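Local coordinates for Lmo0135 protein (Listeria monocytogenes EGD-e, PDB 5ISU) that is the substrate-binding protein CtaP of an ABC transporter and, judging by its family, probably takes part in the uptake of peptides, at residues R113-V125 with F135-T147. Residues are numbered along the deposited sequence; the frame is centred on the assembly and turned at random.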
ATOM      1  N   ARG A 113       2.674 -14.814  -6.492  1.00 55.93           N
ATOM      2  CA  ARG A 113       3.566 -15.920  -6.836  1.00 52.91           C
ATOM      3  C   ARG A 113       5.024 -15.491  -6.965  1.00 52.81           C
ATOM      4  O   ARG A 113       5.913 -16.216  -6.526  1.00 50.48           O
ATOM      5  CB  ARG A 113       3.108 -16.592  -8.117  1.00 54.42           C
ATOM      6  CG  ARG A 113       3.942 -17.813  -8.467  1.00 55.98           C
ATOM      7  CD  ARG A 113       3.449 -18.537  -9.701  1.00 56.73           C
ATOM      8  NE  ARG A 113       4.295 -19.695  -9.939  1.00 57.01           N
ATOM      9  CZ  ARG A 113       5.474 -19.667 -10.555  1.00 57.57           C
ATOM     10  NH1 ARG A 113       5.989 -18.534 -11.015  1.00 56.31           N
ATOM     11  NH2 ARG A 113       6.149 -20.798 -10.711  1.00 59.94           N
ATOM     12  N   GLY A 114       5.259 -14.314  -7.552  1.00 53.52           N
ATOM     13  CA  GLY A 114       6.616 -13.770  -7.730  1.00 56.51           C
ATOM     14  C   GLY A 114       7.477 -13.654  -6.469  1.00 56.34           C
ATOM     15  O   GLY A 114       8.700 -13.698  -6.546  1.00 59.30           O
ATOM     16  N   ASN A 115       6.835 -13.517  -5.314  1.00 54.29           N
ATOM     17  CA  ASN A 115       7.527 -13.407  -4.026  1.00 54.05           C
ATOM     18  C   ASN A 115       8.104 -14.736  -3.508  1.00 53.22           C
ATOM     19  O   ASN A 115       8.911 -14.748  -2.565  1.00 49.73           O
ATOM     20  CB  ASN A 115       6.557 -12.856  -2.975  1.00 53.13           C
ATOM     21  CG  ASN A 115       6.051 -11.454  -3.312  1.00 54.54           C
ATOM     22  OD1 ASN A 115       6.631 -10.758  -4.130  1.00 57.75           O
ATOM     23  ND2 ASN A 115       4.970 -11.035  -2.655  1.00 54.12           N
ATOM     24  N   PHE A 116       7.666 -15.847  -4.098  1.00 52.71           N
ATOM     25  CA  PHE A 116       8.132 -17.178  -3.694  1.00 52.93           C
ATOM     26  C   PHE A 116       8.984 -17.861  -4.768  1.00 55.06           C
ATOM     27  O   PHE A 116       9.312 -19.048  -4.640  1.00 54.73           O
ATOM     28  CB  PHE A 116       6.933 -18.058  -3.312  1.00 52.36           C
ATOM     29  CG  PHE A 116       6.113 -17.504  -2.171  1.00 50.21           C
ATOM     30  CD1 PHE A 116       5.094 -16.612  -2.411  1.00 49.46           C
ATOM     31  CD2 PHE A 116       6.376 -17.878  -0.859  1.00 49.61           C
ATOM     32  CE1 PHE A 116       4.345 -16.093  -1.366  1.00 49.17           C
ATOM     33  CE2 PHE A 116       5.635 -17.379   0.188  1.00 48.20           C
ATOM     34  CZ  PHE A 116       4.618 -16.477  -0.064  1.00 48.46           C
ATOM     35  N   VAL A 117       9.363 -17.097  -5.798  1.00 56.74           N
ATOM     36  CA  VAL A 117      10.174 -17.595  -6.911  1.00 60.36           C
ATOM     37  C   VAL A 117      11.412 -16.687  -7.109  1.00 62.79           C
ATOM     38  O   VAL A 117      11.329 -15.467  -6.959  1.00 61.39           O
ATOM     39  CB  VAL A 117       9.338 -17.641  -8.203  1.00 61.43           C
ATOM     40  CG1 VAL A 117      10.129 -18.254  -9.343  1.00 65.41           C
ATOM     41  CG2 VAL A 117       8.070 -18.444  -7.970  1.00 61.88           C
ATOM     42  N   PHE A 118      12.551 -17.302  -7.438  1.00 66.52           N
ATOM     43  CA  PHE A 118      13.825 -16.594  -7.626  1.00 68.52           C
ATOM     44  C   PHE A 118      14.542 -17.242  -8.778  1.00 72.73           C
ATOM     45  O   PHE A 118      14.854 -18.428  -8.705  1.00 73.28           O
ATOM     46  CB  PHE A 118      14.664 -16.710  -6.363  1.00 67.47           C
ATOM     47  CG  PHE A 118      13.936 -16.278  -5.145  1.00 65.63           C
ATOM     48  CD1 PHE A 118      13.816 -14.927  -4.842  1.00 65.09           C
ATOM     49  CD2 PHE A 118      13.301 -17.209  -4.337  1.00 65.63           C
ATOM     50  CE1 PHE A 118      13.108 -14.514  -3.731  1.00 63.02           C
ATOM     51  CE2 PHE A 118      12.581 -16.800  -3.227  1.00 63.90           C
ATOM     52  CZ  PHE A 118      12.488 -15.451  -2.919  1.00 62.84           C
ATOM     53  N   ASP A 119      14.801 -16.475  -9.836  1.00 77.01           N
ATOM     54  CA  ASP A 119      15.418 -17.006 -11.067  1.00 82.03           C
ATOM     55  C   ASP A 119      14.620 -18.211 -11.575  1.00 83.70           C
ATOM     56  O   ASP A 119      15.184 -19.216 -11.988  1.00 86.71           O
ATOM     57  CB  ASP A 119      16.908 -17.376 -10.880  1.00 84.43           C
ATOM     58  CG  ASP A 119      17.821 -16.165 -10.845  1.00 85.01           C
ATOM     59  OD1 ASP A 119      17.444 -15.143 -10.237  1.00 81.36           O
ATOM     60  OD2 ASP A 119      18.936 -16.255 -11.418  1.00 87.45           O
ATOM     61  N   ASP A 120      13.294 -18.103 -11.508  1.00 84.98           N
ATOM     62  CA  ASP A 120      12.385 -19.170 -11.949  1.00 86.27           C
ATOM     63  C   ASP A 120      12.404 -20.432 -11.055  1.00 83.22           C
ATOM     64  O   ASP A 120      11.729 -21.413 -11.392  1.00 84.62           O
ATOM     65  CB  ASP A 120      12.650 -19.554 -13.424  1.00 91.79           C
ATOM     66  CG  ASP A 120      12.703 -18.334 -14.356  1.00 94.30           C
ATOM     67  OD1 ASP A 120      12.258 -17.241 -13.946  1.00 93.58           O
ATOM     68  OD2 ASP A 120      13.193 -18.476 -15.500  1.00 98.93           O
ATOM     69  N   LYS A 121      13.178 -20.424  -9.954  1.00 77.95           N
ATOM     70  CA  LYS A 121      13.186 -21.560  -9.013  1.00 76.86           C
ATOM     71  C   LYS A 121      12.298 -21.225  -7.811  1.00 71.56           C
ATOM     72  O   LYS A 121      12.417 -20.131  -7.231  1.00 69.81           O
ATOM     73  CB  LYS A 121      14.577 -21.946  -8.488  1.00 78.30           C
ATOM     74  CG  LYS A 121      15.492 -22.670  -9.474  1.00 85.29           C
ATOM     75  CD  LYS A 121      16.496 -21.763 -10.160  1.00 88.64           C
ATOM     76  CE  LYS A 121      17.595 -21.326  -9.196  1.00 89.68           C
ATOM     77  NZ  LYS A 121      18.677 -20.553  -9.875  1.00 93.34           N
ATOM     78  N   PRO A 122      11.432 -22.171  -7.409  1.00 67.66           N
ATOM     79  CA  PRO A 122      10.572 -21.895  -6.280  1.00 63.54           C
ATOM     80  C   PRO A 122      11.254 -22.167  -4.950  1.00 59.89           C
ATOM     81  O   PRO A 122      12.195 -22.966  -4.884  1.00 60.38           O
ATOM     82  CB  PRO A 122       9.443 -22.906  -6.479  1.00 64.41           C
ATOM     83  CG  PRO A 122      10.123 -24.095  -7.051  1.00 68.13           C
ATOM     84  CD  PRO A 122      11.261 -23.559  -7.890  1.00 69.74           C
ATOM     85  N   VAL A 123      10.803 -21.471  -3.910  1.00 55.66           N
ATOM     86  CA  VAL A 123      11.257 -21.753  -2.550  1.00 54.97           C
ATOM     87  C   VAL A 123      10.660 -23.116  -2.163  1.00 55.02           C
ATOM     88  O   VAL A 123       9.571 -23.453  -2.611  1.00 56.02           O
ATOM     89  CB  VAL A 123      10.754 -20.683  -1.528  1.00 53.33           C
ATOM     90  CG1 VAL A 123       9.231 -20.594  -1.491  1.00 51.65           C
ATOM     91  CG2 VAL A 123      11.273 -20.976  -0.124  1.00 52.30           C
ATOM     92  N   LYS A 124      11.387 -23.926  -1.403  1.00 57.19           N
ATOM     93  CA  LYS A 124      10.830 -25.189  -0.914  1.00 58.95           C
ATOM     94  C   LYS A 124      10.324 -24.938   0.498  1.00 57.63           C
ATOM     95  O   LYS A 124      10.891 -24.135   1.238  1.00 56.15           O
ATOM     96  CB  LYS A 124      11.817 -26.373  -0.997  1.00 64.85           C
ATOM     97  CG  LYS A 124      11.753 -27.102  -2.347  1.00 69.71           C
ATOM     98  CD  LYS A 124      12.417 -28.488  -2.379  1.00 75.33           C
ATOM     99  CE  LYS A 124      13.915 -28.459  -2.673  1.00 77.67           C
ATOM    100  NZ  LYS A 124      14.713 -27.700  -1.672  1.00 77.20           N
ATOM    101  N   VAL A 125       9.211 -25.576   0.843  1.00 57.58           N
ATOM    102  CA  VAL A 125       8.619 -25.411   2.160  1.00 55.25           C
ATOM    103  C   VAL A 125       8.276 -26.786   2.723  1.00 56.75           C
ATOM    104  O   VAL A 125       7.851 -27.677   1.993  1.00 57.92           O
ATOM    105  CB  VAL A 125       7.413 -24.448   2.116  1.00 52.61           C
ATOM    106  CG1 VAL A 125       6.288 -24.992   1.241  1.00 52.97           C
ATOM    107  CG2 VAL A 125       6.919 -24.173   3.520  1.00 52.91           C
ATOM    108  N   PHE A 135      11.477 -23.048   5.465  1.00 52.41           N
ATOM    109  CA  PHE A 135      11.570 -22.584   4.090  1.00 52.35           C
ATOM    110  C   PHE A 135      13.032 -22.679   3.682  1.00 54.57           C
ATOM    111  O   PHE A 135      13.910 -22.238   4.424  1.00 57.36           O
ATOM    112  CB  PHE A 135      11.190 -21.100   3.941  1.00 51.48           C
ATOM    113  CG  PHE A 135       9.752 -20.766   4.256  1.00 47.81           C
ATOM    114  CD1 PHE A 135       9.378 -20.408   5.537  1.00 47.67           C
ATOM    115  CD2 PHE A 135       8.803 -20.726   3.250  1.00 47.71           C
ATOM    116  CE1 PHE A 135       8.067 -20.050   5.827  1.00 47.29           C
ATOM    117  CE2 PHE A 135       7.489 -20.377   3.524  1.00 49.15           C
ATOM    118  CZ  PHE A 135       7.116 -20.039   4.818  1.00 48.37           C
ATOM    119  N   THR A 136      13.283 -23.230   2.504  0.50 55.90           N
ATOM    120  CA  THR A 136      14.632 -23.359   1.978  0.50 58.65           C
ATOM    121  C   THR A 136      14.686 -22.658   0.622  0.50 58.92           C
ATOM    122  O   THR A 136      14.057 -23.104  -0.340  0.50 59.12           O
ATOM    123  CB  THR A 136      15.048 -24.832   1.864  0.50 61.15           C
ATOM    124  OG1 THR A 136      13.959 -25.594   1.331  0.50 62.18           O
ATOM    125  CG2 THR A 136      15.403 -25.396   3.238  0.50 61.48           C
ATOM    126  N   LEU A 137      15.404 -21.535   0.574  1.00 57.78           N
ATOM    127  CA  LEU A 137      15.548 -20.750  -0.650  1.00 58.20           C
ATOM    128  C   LEU A 137      16.617 -21.331  -1.510  1.00 59.93           C
ATOM    129  O   LEU A 137      17.580 -21.872  -0.974  1.00 61.38           O
ATOM    130  CB  LEU A 137      15.987 -19.316  -0.337  1.00 56.18           C
ATOM    131  CG  LEU A 137      15.029 -18.427   0.425  1.00 55.06           C
ATOM    132  CD1 LEU A 137      15.676 -17.074   0.654  1.00 54.95           C
ATOM    133  CD2 LEU A 137      13.737 -18.278  -0.339  1.00 54.03           C
ATOM    134  N   PRO A 138      16.488 -21.173  -2.842  1.00 62.25           N
ATOM    135  CA  PRO A 138      17.516 -21.660  -3.794  1.00 66.11           C
ATOM    136  C   PRO A 138      18.781 -20.777  -3.791  1.00 67.58           C
ATOM    137  O   PRO A 138      19.890 -21.278  -3.930  1.00 71.95           O
ATOM    138  CB  PRO A 138      16.798 -21.605  -5.149  1.00 66.34           C
ATOM    139  CG  PRO A 138      15.719 -20.571  -4.976  1.00 64.00           C
ATOM    140  CD  PRO A 138      15.304 -20.623  -3.533  1.00 60.84           C
ATOM    141  N   THR A 139      18.593 -19.470  -3.640  1.00 68.12           N
ATOM    142  CA  THR A 139      19.693 -18.503  -3.570  1.00 67.49           C
ATOM    143  C   THR A 139      19.336 -17.481  -2.508  1.00 63.77           C
ATOM    144  O   THR A 139      18.206 -17.476  -1.994  1.00 61.67           O
ATOM    145  CB  THR A 139      19.958 -17.825  -4.930  1.00 70.30           C
ATOM    146  OG1 THR A 139      18.709 -17.520  -5.558  1.00 70.25           O
ATOM    147  CG2 THR A 139      20.732 -18.744  -5.843  1.00 74.01           C
ATOM    148  N   VAL A 140      20.290 -16.625  -2.155  1.00 62.30           N
ATOM    149  CA  VAL A 140      20.042 -15.627  -1.116  1.00 61.07           C
ATOM    150  C   VAL A 140      18.983 -14.614  -1.589  1.00 57.81           C
ATOM    151  O   VAL A 140      18.964 -14.250  -2.763  1.00 58.69           O
ATOM    152  CB  VAL A 140      21.351 -14.920  -0.707  1.00 64.36           C
ATOM    153  CG1 VAL A 140      21.078 -13.847   0.341  1.00 63.60           C
ATOM    154  CG2 VAL A 140      22.357 -15.942  -0.176  1.00 65.83           C
ATOM    155  N   ALA A 141      18.086 -14.211  -0.688  1.00 54.24           N
ATOM    156  CA  ALA A 141      17.029 -13.218  -1.006  1.00 51.66           C
ATOM    157  C   ALA A 141      16.527 -12.534   0.279  1.00 49.32           C
ATOM    158  O   ALA A 141      15.539 -12.973   0.877  1.00 47.48           O
ATOM    159  CB  ALA A 141      15.875 -13.878  -1.749  1.00 51.27           C
ATOM    160  N   PRO A 142      17.222 -11.478   0.731  1.00 49.78           N
ATOM    161  CA  PRO A 142      16.847 -10.751   1.952  1.00 50.04           C
ATOM    162  C   PRO A 142      15.389 -10.277   2.021  1.00 48.29           C
ATOM    163  O   PRO A 142      14.793 -10.319   3.094  1.00 51.80           O
ATOM    164  CB  PRO A 142      17.806  -9.549   1.959  1.00 51.08           C
ATOM    165  CG  PRO A 142      18.458  -9.552   0.610  1.00 52.96           C
ATOM    166  CD  PRO A 142      18.503 -10.978   0.211  1.00 53.19           C
ATOM    167  N   ALA A 143      14.813  -9.893   0.886  1.00 48.15           N
ATOM    168  CA  ALA A 143      13.403  -9.448   0.836  1.00 47.76           C
ATOM    169  C   ALA A 143      12.425 -10.537   1.218  1.00 47.07           C
ATOM    170  O   ALA A 143      11.255 -10.251   1.444  1.00 44.76           O
ATOM    171  CB  ALA A 143      13.049  -8.941  -0.558  1.00 49.08           C
ATOM    172  N   PHE A 144      12.878 -11.791   1.266  1.00 47.79           N
ATOM    173  CA  PHE A 144      11.959 -12.874   1.615  1.00 46.22           C
ATOM    174  C   PHE A 144      11.497 -12.776   3.077  1.00 44.88           C
ATOM    175  O   PHE A 144      10.433 -13.274   3.414  1.00 43.25           O
ATOM    176  CB  PHE A 144      12.559 -14.228   1.300  1.00 47.49           C
ATOM    177  CG  PHE A 144      11.612 -15.354   1.501  1.00 47.54           C
ATOM    178  CD1 PHE A 144      10.533 -15.517   0.640  1.00 47.31           C
ATOM    179  CD2 PHE A 144      11.814 -16.282   2.517  1.00 47.54           C
ATOM    180  CE1 PHE A 144       9.651 -16.571   0.799  1.00 48.32           C
ATOM    181  CE2 PHE A 144      10.936 -17.342   2.682  1.00 49.00           C
ATOM    182  CZ  PHE A 144       9.850 -17.485   1.825  1.00 48.83           C
ATOM    183  N   GLU A 145      12.291 -12.133   3.935  1.00 46.56           N
ATOM    184  CA  GLU A 145      11.859 -11.896   5.310  1.00 47.60           C
ATOM    185  C   GLU A 145      10.560 -11.080   5.317  1.00 44.76           C
ATOM    186  O   GLU A 145       9.657 -11.356   6.105  1.00 43.51           O
ATOM    187  CB  GLU A 145      12.923 -11.158   6.116  1.00 53.35           C
ATOM    188  CG  GLU A 145      12.479 -10.803   7.543  1.00 57.85           C
ATOM    189  CD  GLU A 145      13.606 -10.290   8.439  1.00 64.34           C
ATOM    190  OE1 GLU A 145      14.729  -9.995   7.939  1.00 68.47           O
ATOM    191  OE2 GLU A 145      13.356 -10.188   9.662  1.00 69.13           O
ATOM    192  N   ASN A 146      10.476 -10.085   4.436  1.00 42.66           N
ATOM    193  CA  ASN A 146       9.286  -9.250   4.321  1.00 42.60           C
ATOM    194  C   ASN A 146       8.077 -10.057   3.826  1.00 42.75           C
ATOM    195  O   ASN A 146       6.944  -9.863   4.308  1.00 40.62           O
ATOM    196  CB  ASN A 146       9.541  -8.100   3.366  1.00 45.68           C
ATOM    197  CG  ASN A 146       8.343  -7.183   3.228  1.00 46.02           C
ATOM    198  OD1 ASN A 146       7.938  -6.520   4.179  1.00 48.00           O
ATOM    199  ND2 ASN A 146       7.777  -7.135   2.035  1.00 47.03           N
ATOM    200  N   THR A 147       8.308 -10.936   2.854  1.00 41.02           N
ATOM    201  CA  THR A 147       7.250 -11.796   2.336  1.00 41.84           C
ATOM    202  C   THR A 147       6.682 -12.663   3.482  1.00 40.05           C
ATOM    203  O   THR A 147       5.478 -12.859   3.576  1.00 40.72           O
ATOM    204  CB  THR A 147       7.785 -12.691   1.198  1.00 44.25           C
ATOM    205  OG1 THR A 147       8.324 -11.867   0.158  1.00 42.89           O
ATOM    206  CG2 THR A 147       6.699 -13.533   0.637  1.00 44.42           C
TER
HETATM  207  O   HOH W   1      12.300 -26.324   3.304  1.00 50.06           O
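With chi1 at -53°, F118 sets CG anti to its carbonyl carbon, and the ring is laid across L137 and A141; F144 turns the other way, CG anti to the backbone N (-174°), which carries its ring from helix 144-148 toward F116 and F118. F118 CE2 lies 3.4 Å from L137 CD2, while F118 CE1 lies 3.5 Å from A141 CB. Both methyls come obliquely from the same side of the ring plane: leucine's branch reaches in from a residue whose CB points away, and alanine's short methyl suits a backbone close to the ring. L137 CD2 lies over a face of the F144 ring, offset toward its rim, and touches V123 CG2 at 3.7 Å, tying the three apolar groups together. The rim of F144 meets F116, whose side chain it crosses at about a right angle, with F144 CE1 3.9 Å from F116 CD2. Over a face of F116 the methyl T147 CG2 makes a CH-pi contact, 4.1 Å from the ring centroid. V125 CG2 covers F135 in the same manner. The hairpin of strands 121-129 and 132-136 is joined by a hydrogen-bonded antiparallel pair: K124 N to T136 O at 3.0 Å and T136 N to K124 O at 2.9 Å, both nearly straight at 169°. Lysine and threonine suit this polar side, where a water lies 2.7 Å from T136 OG1, whereas V125 and F135 point to the other face, on which F135 packs against V100 of helix 93-104. P138, its ring against the aliphatic part of K121, follows where the strand ends. The chemistry implies a division of labour: paired backbone amides and carbonyls fix the strand register, and an aromatic-aliphatic cluster packs N115, F116 and F118 against L137, A141, F144 and T147.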